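Long-range contact in flagellar regulatory protein C (Vibrio cholerae, PDB 4QHS), which probably hydrolyses ATP as a ring-forming AAA+ activator that remodels sigma-54 RNA polymerase to switch on flagellar genes: residues L123-Q134 / G168-L178. Residues are numbered along the deposited sequence; the frame is centred on the assembly and turned at random.
With EDO (1,2-ethanediol), chain H.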
ATOM      1  N   LEU A 123      13.043  19.751   2.642  1.00 36.47           N
ATOM      2  CA  LEU A 123      12.364  21.034   2.563  1.00 34.77           C
ATOM      3  C   LEU A 123      11.793  21.506   3.914  1.00 29.53           C
ATOM      4  O   LEU A 123      11.892  22.677   4.258  1.00 36.60           O
ATOM      5  CB  LEU A 123      11.253  20.938   1.510  1.00 34.97           C
ATOM      6  CG  LEU A 123      11.756  20.910   0.058  1.00 42.27           C
ATOM      7  CD1 LEU A 123      10.594  20.727  -0.946  1.00 38.12           C
ATOM      8  CD2 LEU A 123      12.531  22.168  -0.252  1.00 31.09           C
ATOM      9  N   ASN A 124      11.214  20.588   4.683  1.00 32.83           N
ATOM     10  CA  ASN A 124      10.735  20.922   6.015  1.00 35.08           C
ATOM     11  C   ASN A 124      11.861  21.463   6.897  1.00 44.30           C
ATOM     12  O   ASN A 124      11.716  22.477   7.590  1.00 32.86           O
ATOM     13  CB  ASN A 124      10.111  19.705   6.673  1.00 31.81           C
ATOM     14  CG  ASN A 124       9.446  20.046   7.987  1.00 45.23           C
ATOM     15  OD1 ASN A 124       8.436  20.743   8.012  1.00 46.19           O
ATOM     16  ND2 ASN A 124      10.010  19.559   9.090  1.00 37.61           N
ATOM     17  N   LEU A 125      12.974  20.769   6.882  1.00 41.26           N
ATOM     18  CA  LEU A 125      14.131  21.151   7.616  1.00 31.88           C
ATOM     19  C   LEU A 125      14.596  22.507   7.187  1.00 34.53           C
ATOM     20  O   LEU A 125      14.973  23.296   7.992  1.00 38.41           O
ATOM     21  CB  LEU A 125      15.222  20.146   7.372  1.00 31.16           C
ATOM     22  CG  LEU A 125      15.907  19.605   8.596  1.00 50.66           C
ATOM     23  CD1 LEU A 125      17.183  18.954   8.225  1.00 39.69           C
ATOM     24  CD2 LEU A 125      16.159  20.697   9.574  1.00 57.49           C
ATOM     25  N   GLN A 126      14.576  22.752   5.898  1.00 25.41           N
ATOM     26  CA  GLN A 126      15.020  24.033   5.368  1.00 32.49           C
ATOM     27  C   GLN A 126      14.163  25.182   5.878  1.00 29.27           C
ATOM     28  O   GLN A 126      14.676  26.255   6.193  1.00 32.18           O
ATOM     29  CB  GLN A 126      14.988  24.036   3.846  1.00 33.90           C
ATOM     30  CG  GLN A 126      15.985  23.138   3.183  1.00 30.21           C
ATOM     31  CD  GLN A 126      15.776  23.145   1.677  1.00 31.38           C
ATOM     32  OE1 GLN A 126      15.484  24.187   1.098  1.00 32.06           O
ATOM     33  NE2 GLN A 126      15.870  21.983   1.053  1.00 27.91           N
ATOM     34  N   ALA A 127      12.851  24.967   5.902  1.00 26.03           N
ATOM     35  CA  ALA A 127      11.928  25.949   6.460  1.00 34.28           C
ATOM     36  C   ALA A 127      12.255  26.193   7.932  1.00 29.28           C
ATOM     37  O   ALA A 127      12.195  27.321   8.402  1.00 30.41           O
ATOM     38  CB  ALA A 127      10.466  25.493   6.299  1.00 28.72           C
ATOM     39  N   LYS A 128      12.637  25.172   8.663  1.00 27.11           N
ATOM     40  CA  LYS A 128      13.019  25.384  10.041  1.00 33.12           C
ATOM     41  C   LYS A 128      14.291  26.211  10.132  1.00 36.51           C
ATOM     42  O   LYS A 128      14.401  27.084  10.950  1.00 35.22           O
ATOM     43  CB  LYS A 128      13.204  24.072  10.786  1.00 36.22           C
ATOM     44  CG  LYS A 128      12.026  23.163  10.858  1.00 38.40           C
ATOM     45  CD  LYS A 128      11.681  22.896  12.280  1.00 50.59           C
ATOM     46  CE  LYS A 128      11.575  21.439  12.597  1.00 67.78           C
ATOM     47  NZ  LYS A 128      10.608  21.212  13.701  1.00 63.93           N
ATOM     48  N   LEU A 129      15.240  25.920   9.267  1.00 27.10           N
ATOM     49  CA  LEU A 129      16.505  26.645   9.240  1.00 27.13           C
ATOM     50  C   LEU A 129      16.299  28.107   8.894  1.00 34.20           C
ATOM     51  O   LEU A 129      16.926  28.995   9.484  1.00 39.00           O
ATOM     52  CB  LEU A 129      17.464  26.013   8.235  1.00 25.78           C
ATOM     53  CG  LEU A 129      18.842  26.648   8.046  1.00 30.45           C
ATOM     54  CD1 LEU A 129      19.574  26.870   9.388  1.00 33.38           C
ATOM     55  CD2 LEU A 129      19.686  25.772   7.112  1.00 27.14           C
ATOM     56  N   LEU A 130      15.401  28.355   7.969  1.00 31.06           N
ATOM     57  CA  LEU A 130      15.084  29.683   7.549  1.00 28.98           C
ATOM     58  C   LEU A 130      14.600  30.512   8.698  1.00 36.49           C
ATOM     59  O   LEU A 130      14.979  31.622   8.854  1.00 33.04           O
ATOM     60  CB  LEU A 130      14.031  29.659   6.468  1.00 33.26           C
ATOM     61  CG  LEU A 130      13.667  31.033   5.965  1.00 38.14           C
ATOM     62  CD1 LEU A 130      14.776  31.549   5.155  1.00 40.38           C
ATOM     63  CD2 LEU A 130      12.465  30.972   5.146  1.00 35.17           C
ATOM     64  N   ARG A 131      13.750  29.942   9.501  1.00 28.62           N
ATOM     65  CA  ARG A 131      13.226  30.628  10.632  1.00 31.54           C
ATOM     66  C   ARG A 131      14.286  30.912  11.679  1.00 37.66           C
ATOM     67  O   ARG A 131      14.314  31.956  12.260  1.00 37.92           O
ATOM     68  CB  ARG A 131      12.054  29.876  11.207  1.00 31.91           C
ATOM     69  CG  ARG A 131      11.312  30.638  12.209  1.00 51.69           C
ATOM     70  CD  ARG A 131      10.545  29.733  13.084  1.00 71.00           C
ATOM     71  NE  ARG A 131       9.123  29.734  12.776  1.00 89.07           N
ATOM     72  CZ  ARG A 131       8.345  28.665  12.873  1.00 95.39           C
ATOM     73  NH1 ARG A 131       8.867  27.511  13.255  1.00 97.59           N
ATOM     74  NH2 ARG A 131       7.057  28.743  12.596  1.00 94.50           N
ATOM     75  N   VAL A 132      15.178  29.979  11.883  1.00 32.53           N
ATOM     76  CA  VAL A 132      16.304  30.201  12.777  1.00 35.44           C
ATOM     77  C   VAL A 132      17.124  31.372  12.279  1.00 41.36           C
ATOM     78  O   VAL A 132      17.467  32.264  13.062  1.00 38.80           O
ATOM     79  CB  VAL A 132      17.220  28.961  12.905  1.00 35.02           C
ATOM     80  CG1 VAL A 132      18.523  29.335  13.603  1.00 33.11           C
ATOM     81  CG2 VAL A 132      16.513  27.850  13.676  1.00 37.68           C
ATOM     82  N   LEU A 133      17.418  31.373  10.976  1.00 35.37           N
ATOM     83  CA  LEU A 133      18.173  32.455  10.367  1.00 35.24           C
ATOM     84  C   LEU A 133      17.482  33.802  10.521  1.00 46.70           C
ATOM     85  O   LEU A 133      18.144  34.814  10.743  1.00 43.21           O
ATOM     86  CB  LEU A 133      18.411  32.180   8.888  1.00 32.07           C
ATOM     87  CG  LEU A 133      19.563  31.207   8.628  1.00 37.86           C
ATOM     88  CD1 LEU A 133      19.782  30.957   7.119  1.00 29.14           C
ATOM     89  CD2 LEU A 133      20.826  31.740   9.281  1.00 34.41           C
ATOM     90  N   GLN A 134      16.154  33.815  10.400  1.00 44.82           N
ATOM     91  CA  GLN A 134      15.410  35.071  10.367  1.00 42.93           C
ATOM     92  C   GLN A 134      15.174  35.635  11.759  1.00 46.39           C
ATOM     93  O   GLN A 134      15.267  36.837  11.962  1.00 45.21           O
ATOM     94  CB  GLN A 134      14.051  34.890   9.674  1.00 49.69           C
ATOM     95  CG  GLN A 134      14.097  34.545   8.200  1.00 51.02           C
ATOM     96  CD  GLN A 134      12.716  34.190   7.657  1.00 59.57           C
ATOM     97  OE1 GLN A 134      11.781  33.909   8.421  1.00 49.19           O
ATOM     98  NE2 GLN A 134      12.578  34.211   6.333  1.00 58.00           N
ATOM     99  N   GLY A 168      13.150  22.623  -7.632  1.00 52.14           N
ATOM    100  CA  GLY A 168      12.188  22.532  -6.539  1.00 54.70           C
ATOM    101  C   GLY A 168      12.622  21.687  -5.346  1.00 43.81           C
ATOM    102  O   GLY A 168      11.792  21.132  -4.641  1.00 55.01           O
ATOM    103  N   HIS A 169      13.925  21.580  -5.117  1.00 42.17           N
ATOM    104  CA  HIS A 169      14.432  20.807  -3.991  1.00 43.40           C
ATOM    105  C   HIS A 169      15.029  21.701  -2.913  1.00 40.49           C
ATOM    106  O   HIS A 169      15.427  21.230  -1.854  1.00 49.56           O
ATOM    107  CB  HIS A 169      15.489  19.802  -4.459  1.00 42.00           C
ATOM    108  CG  HIS A 169      14.983  18.810  -5.453  1.00 53.03           C
ATOM    109  ND1 HIS A 169      13.801  18.121  -5.282  1.00 63.20           N
ATOM    110  CD2 HIS A 169      15.497  18.392  -6.636  1.00 61.82           C
ATOM    111  CE1 HIS A 169      13.604  17.329  -6.322  1.00 66.81           C
ATOM    112  NE2 HIS A 169      14.620  17.470  -7.155  1.00 61.02           N
ATOM    113  N   PHE A 170      15.114  22.994  -3.184  1.00 45.65           N
ATOM    114  CA  PHE A 170      15.691  23.907  -2.209  1.00 43.12           C
ATOM    115  C   PHE A 170      14.907  25.203  -2.198  1.00 43.88           C
ATOM    116  O   PHE A 170      14.552  25.724  -3.245  1.00 37.50           O
ATOM    117  CB  PHE A 170      17.164  24.165  -2.528  1.00 40.48           C
ATOM    118  CG  PHE A 170      18.005  24.514  -1.317  1.00 42.28           C
ATOM    119  CD1 PHE A 170      18.459  23.518  -0.449  1.00 40.15           C
ATOM    120  CD2 PHE A 170      18.369  25.822  -1.067  1.00 35.98           C
ATOM    121  CE1 PHE A 170      19.252  23.832   0.666  1.00 36.49           C
ATOM    122  CE2 PHE A 170      19.155  26.145   0.031  1.00 40.91           C
ATOM    123  CZ  PHE A 170      19.601  25.140   0.904  1.00 31.63           C
ATOM    124  N   ARG A 171      14.612  25.704  -1.010  1.00 39.09           N
ATOM    125  CA  ARG A 171      13.866  26.945  -0.894  1.00 39.68           C
ATOM    126  C   ARG A 171      14.641  28.111  -1.491  1.00 40.03           C
ATOM    127  O   ARG A 171      15.842  28.291  -1.236  1.00 39.86           O
ATOM    128  CB  ARG A 171      13.531  27.261   0.578  1.00 37.99           C
ATOM    129  CG  ARG A 171      12.639  26.253   1.294  1.00 37.65           C
ATOM    130  CD  ARG A 171      12.364  26.744   2.715  1.00 37.77           C
ATOM    131  NE  ARG A 171      11.642  28.016   2.684  1.00 40.18           N
ATOM    132  CZ  ARG A 171      10.316  28.133   2.777  1.00 48.56           C
ATOM    133  NH1 ARG A 171       9.556  27.049   2.926  1.00 39.65           N
ATOM    134  NH2 ARG A 171       9.749  29.333   2.729  1.00 40.73           N
ATOM    135  N   GLU A 172      13.931  28.932  -2.243  1.00 39.19           N
ATOM    136  CA  GLU A 172      14.514  30.117  -2.834  1.00 47.49           C
ATOM    137  C   GLU A 172      14.914  31.118  -1.753  1.00 41.58           C
ATOM    138  O   GLU A 172      16.033  31.637  -1.763  1.00 41.60           O
ATOM    139  CB  GLU A 172      13.523  30.744  -3.827  1.00 41.44           C
ATOM    140  CG  GLU A 172      14.092  31.847  -4.681  1.00 56.59           C
ATOM    141  CD  GLU A 172      13.090  32.326  -5.715  1.00 62.16           C
ATOM    142  OE1 GLU A 172      13.514  32.700  -6.828  1.00 65.41           O
ATOM    143  OE2 GLU A 172      11.878  32.308  -5.407  1.00 66.32           O
ATOM    144  N   ASP A 173      14.002  31.393  -0.824  1.00 42.14           N
ATOM    145  CA  ASP A 173      14.279  32.410   0.192  1.00 39.48           C
ATOM    146  C   ASP A 173      15.507  32.014   1.014  1.00 37.69           C
ATOM    147  O   ASP A 173      16.317  32.867   1.381  1.00 39.75           O
ATOM    148  CB  ASP A 173      13.072  32.638   1.110  1.00 40.50           C
ATOM    149  CG  ASP A 173      12.451  31.341   1.605  1.00 48.80           C
ATOM    150  OD1 ASP A 173      13.175  30.325   1.690  1.00 41.88           O
ATOM    151  OD2 ASP A 173      11.233  31.336   1.900  1.00 47.37           O
ATOM    152  N   LEU A 174      15.657  30.718   1.275  1.00 36.09           N
ATOM    153  CA  LEU A 174      16.835  30.229   2.008  1.00 47.86           C
ATOM    154  C   LEU A 174      18.101  30.332   1.150  1.00 41.89           C
ATOM    155  O   LEU A 174      19.190  30.621   1.658  1.00 43.59           O
ATOM    156  CB  LEU A 174      16.634  28.788   2.462  1.00 33.51           C
ATOM    157  CG  LEU A 174      17.756  28.155   3.277  1.00 33.67           C
ATOM    158  CD1 LEU A 174      18.018  28.955   4.568  1.00 32.66           C
ATOM    159  CD2 LEU A 174      17.374  26.735   3.605  1.00 31.84           C
ATOM    160  N   TYR A 175      17.942  30.114  -0.151  1.00 34.99           N
ATOM    161  CA  TYR A 175      19.068  30.198  -1.069  1.00 43.11           C
ATOM    162  C   TYR A 175      19.683  31.584  -0.995  1.00 36.43           C
ATOM    163  O   TYR A 175      20.877  31.712  -0.819  1.00 36.49           O
ATOM    164  CB  TYR A 175      18.641  29.874  -2.501  1.00 43.61           C
ATOM    165  CG  TYR A 175      19.643  30.266  -3.562  1.00 45.16           C
ATOM    166  CD1 TYR A 175      20.802  29.522  -3.773  1.00 45.40           C
ATOM    167  CD2 TYR A 175      19.418  31.366  -4.370  1.00 53.28           C
ATOM    168  CE1 TYR A 175      21.714  29.878  -4.755  1.00 38.50           C
ATOM    169  CE2 TYR A 175      20.318  31.723  -5.356  1.00 54.85           C
ATOM    170  CZ  TYR A 175      21.465  30.980  -5.537  1.00 52.29           C
ATOM    171  OH  TYR A 175      22.351  31.346  -6.519  1.00 65.96           O
ATOM    172  N   TYR A 176      18.862  32.604  -1.046  1.00 37.89           N
ATOM    173  CA  TYR A 176      19.356  33.951  -1.019  1.00 39.56           C
ATOM    174  C   TYR A 176      20.002  34.297   0.302  1.00 39.44           C
ATOM    175  O   TYR A 176      21.023  34.938   0.332  1.00 45.39           O
ATOM    176  CB  TYR A 176      18.269  34.948  -1.388  1.00 42.53           C
ATOM    177  CG  TYR A 176      18.121  35.124  -2.866  1.00 45.98           C
ATOM    178  CD1 TYR A 176      19.163  35.561  -3.623  1.00 50.89           C
ATOM    179  CD2 TYR A 176      16.954  34.822  -3.502  1.00 50.23           C
ATOM    180  CE1 TYR A 176      19.049  35.705  -4.954  1.00 52.58           C
ATOM    181  CE2 TYR A 176      16.833  34.960  -4.842  1.00 51.72           C
ATOM    182  CZ  TYR A 176      17.886  35.399  -5.564  1.00 56.99           C
ATOM    183  OH  TYR A 176      17.784  35.549  -6.909  1.00 62.10           O
ATOM    184  N   ARG A 177      19.421  33.850   1.393  1.00 39.20           N
ATOM    185  CA  ARG A 177      20.018  34.107   2.677  1.00 43.23           C
ATOM    186  C   ARG A 177      21.365  33.453   2.879  1.00 36.88           C
ATOM    187  O   ARG A 177      22.230  34.003   3.480  1.00 40.95           O
ATOM    188  CB  ARG A 177      19.073  33.736   3.784  1.00 45.04           C
ATOM    189  CG  ARG A 177      18.263  34.866   4.232  1.00 48.83           C
ATOM    190  CD  ARG A 177      17.411  34.479   5.346  1.00 54.94           C
ATOM    191  NE  ARG A 177      16.701  35.619   5.876  1.00 68.20           N
ATOM    192  CZ  ARG A 177      17.116  36.354   6.894  1.00 70.42           C
ATOM    193  NH1 ARG A 177      18.246  36.085   7.506  1.00 54.93           N
ATOM    194  NH2 ARG A 177      16.388  37.362   7.295  1.00 79.81           N
ATOM    195  N   LEU A 178      21.540  32.274   2.360  1.00 37.12           N
ATOM    196  CA  LEU A 178      22.807  31.570   2.546  1.00 37.21           C
ATOM    197  C   LEU A 178      23.873  31.918   1.496  1.00 44.95           C
ATOM    198  O   LEU A 178      25.032  31.523   1.641  1.00 41.70           O
ATOM    199  CB  LEU A 178      22.574  30.059   2.532  1.00 33.06           C
ATOM    200  CG  LEU A 178      21.874  29.458   3.753  1.00 39.59           C
ATOM    201  CD1 LEU A 178      21.534  28.005   3.484  1.00 43.08           C
ATOM    202  CD2 LEU A 178      22.765  29.568   4.965  1.00 37.85           C
TER
HETATM  203  C1  EDO H 401      10.559  29.307  -0.622  1.00 51.87           C
HETATM  204  O1  EDO H 401      11.212  30.493  -1.128  1.00 45.57           O
HETATM  205  C2  EDO H 401      10.062  28.374  -1.731  1.00 58.66           C
HETATM  206  O2  EDO H 401      11.095  28.112  -2.699  1.00 62.65           O
HETATM  207  O   HOH W   1      10.081  24.207   2.739  1.00 37.25           O
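Leu-174 is a knob in the hole formed on helix 123-134 by Gln-126, Leu-129, Leu-130 and Leu-133. Its chi1 of -178° sends CG over the other helix, from where CD1 meets Leu-133 CD1 at 3.7 Å and CD2 lies against Gln-126 CB. Leu-133 CD1 also touches Leu-178 CD2, and Leu-130 CD1 packs on Arg-177 CD. The axes of the two helical segments come within 9.8 Å, with 48° between their directions. Both belong to the alpha/beta AAA+ core; helix 123-134 follows strand 112-116, and helix 172-178 leads into strand 182-184, outermost of the parallel sheet within the chain. Toward the N-terminal ends the contact turns polar. The Gln-126 amide clamps the backbone ahead of helix 172-178: OE1 accepts Arg-171 N at 2.7 Å, nearly straight and in the carbonyl plane, and NE2 donates to His-169 O at 3.0 Å. NE2 also bonds Met-121 O, fixing the amide's rotation; OE1 sits over one face of the Phe-170 ring, offset toward the rim. Arg-171, the N-cap residue, bends at chi3 (62°) into a side-on salt bridge with Asp-173, NE to OD1 and Arg-171 NH2 to Asp-173 OD2 (2.6 Å), using the syn lone pairs. Leu-130 CD2 lies against this carboxylate. A water joins Arg-171 NH1 to Leu-123 O, and NH1 also hydrogen-bonds Ala-75 O of a neighbouring subunit. 1,2-Ethanediol, probably a crystallisation additive, accepts Glu-172 N and Asp-173 N.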